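Local structure of ArsR family transcriptional regulator (Comamonas testosteroni, 6UVU) at residues 72-75 with 76-80. The protein is an antimony-responsive transcriptional repressor of the ArsR family that probably binds DNA through a winged helix-turn-helix and releases it when Sb(III) binds. Sequence-based numbering, arbitrary orientation.
Sequences AVSN and QLQRL
The Arg79 guanidinium turns one face to the main-chain carbonyl of Asn75, whose O stands 3.9 Å above the plane and off toward its rim. The side chains of Asn75 and Gln78 lie side by side, pointing the same way, with their amide planes 35° apart, and a weak hydrogen bond of 3.2 Å joins Gln78 NE2 to Asn75 OD1. Both pairs lie on helix 70-82, which by its place after helix 59-65 and before the two-stranded wing is the probable DNA-recognition helix of a winged helix-turn-helix, so this polar face is consistent with one turned to DNA. Arg79 CG lies 3.1 Å from Asn75 O, and bends at chi2 and chi3 bring the guanidinium back past that oxygen, while NH2 makes a salt bridge to Asp82. Gln78 extends beyond CG and carries NE2 to 3.1 Å from Ser74 OG, at an angle too poor for a hydrogen bond. A leucine in its place would remove the amide donor and would probably leave Asn75 OD1 without this weak tether, its amide freer to turn. The main chain keeps alpha-helical bonds, among them Gln78 N to Ser74 O at 3.0 Å. Val73 and Leu77 lie on the buried side of the helix, with Leu80: Val73 also meets Leu47 of helix 42-54 and Ala63 of helix 59-65, and Leu77 reaches Leu62 and Leu86. With Val73 CG1 anti to the backbone N (chi1 168°), that methyl lies 3.8 Å from Leu77 CD1, the two side chains packed side by side.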
# COMPACT_ATOMS: atom_id res chain seq x y z
N ALA B 72 -21.20 11.30 -6.90
CA ALA B 72 -19.98 10.55 -7.17
C ALA B 72 -19.44 9.89 -5.91
O ALA B 72 -19.00 8.73 -5.94
CB ALA B 72 -18.93 11.47 -7.78
N VAL B 73 -19.45 10.61 -4.78
CA VAL B 73 -18.98 10.04 -3.52
C VAL B 73 -19.87 8.86 -3.13
O VAL B 73 -19.39 7.81 -2.68
CB VAL B 73 -18.95 11.10 -2.41
CG1 VAL B 73 -18.76 10.45 -1.04
CG2 VAL B 73 -17.84 12.11 -2.65
N SER B 74 -21.19 9.03 -3.30
CA SER B 74 -22.12 7.97 -2.93
C SER B 74 -21.79 6.70 -3.68
O SER B 74 -21.70 5.62 -3.09
CB SER B 74 -23.56 8.40 -3.22
OG SER B 74 -24.45 7.31 -3.04
N ASN B 75 -21.58 6.80 -4.99
CA ASN B 75 -21.30 5.61 -5.76
C ASN B 75 -20.00 4.97 -5.30
O ASN B 75 -19.94 3.75 -5.11
CB ASN B 75 -21.29 5.95 -7.25
CG ASN B 75 -22.64 6.53 -7.73
OD1 ASN B 75 -23.68 6.40 -7.06
ND2 ASN B 75 -22.63 7.18 -8.89
N GLN B 76 -18.98 5.80 -5.02
CA GLN B 76 -17.71 5.29 -4.51
C GLN B 76 -17.88 4.52 -3.21
O GLN B 76 -17.22 3.50 -2.99
CB GLN B 76 -16.74 6.46 -4.30
CG GLN B 76 -16.20 7.09 -5.58
CD GLN B 76 -14.82 6.58 -5.94
OE1 GLN B 76 -14.51 5.40 -5.75
NE2 GLN B 76 -13.98 7.47 -6.47
N LEU B 77 -18.76 5.01 -2.32
CA LEU B 77 -18.90 4.35 -1.02
C LEU B 77 -19.64 3.02 -1.14
O LEU B 77 -19.25 2.03 -0.52
CB LEU B 77 -19.59 5.28 -0.03
CG LEU B 77 -18.78 6.51 0.40
CD1 LEU B 77 -19.67 7.45 1.16
CD2 LEU B 77 -17.59 6.11 1.24
N GLN B 78 -20.72 2.98 -1.94
CA GLN B 78 -21.39 1.69 -2.08
C GLN B 78 -20.47 0.64 -2.71
O GLN B 78 -20.56 -0.54 -2.37
CB GLN B 78 -22.71 1.81 -2.85
CG GLN B 78 -22.88 3.01 -3.76
CD GLN B 78 -24.35 3.44 -3.91
OE1 GLN B 78 -25.26 2.71 -3.50
NE2 GLN B 78 -24.58 4.62 -4.50
N ARG B 79 -19.52 1.05 -3.57
CA ARG B 79 -18.56 0.09 -4.11
C ARG B 79 -17.64 -0.45 -3.02
O ARG B 79 -17.38 -1.66 -2.97
CB ARG B 79 -17.72 0.72 -5.22
CG ARG B 79 -18.50 1.33 -6.35
CD ARG B 79 -19.26 0.26 -7.12
NE ARG B 79 -20.56 0.79 -7.53
CZ ARG B 79 -21.69 0.58 -6.85
NH1 ARG B 79 -22.82 1.11 -7.28
NH2 ARG B 79 -21.69 -0.17 -5.75
N LEU B 80 -17.09 0.44 -2.18
CA LEU B 80 -16.25 -0.02 -1.07
C LEU B 80 -17.04 -0.96 -0.15
O LEU B 80 -16.49 -1.95 0.36
CB LEU B 80 -15.71 1.16 -0.25
CG LEU B 80 -14.34 1.82 -0.55
CD1 LEU B 80 -13.33 0.83 -1.12
CD2 LEU B 80 -14.48 3.04 -1.45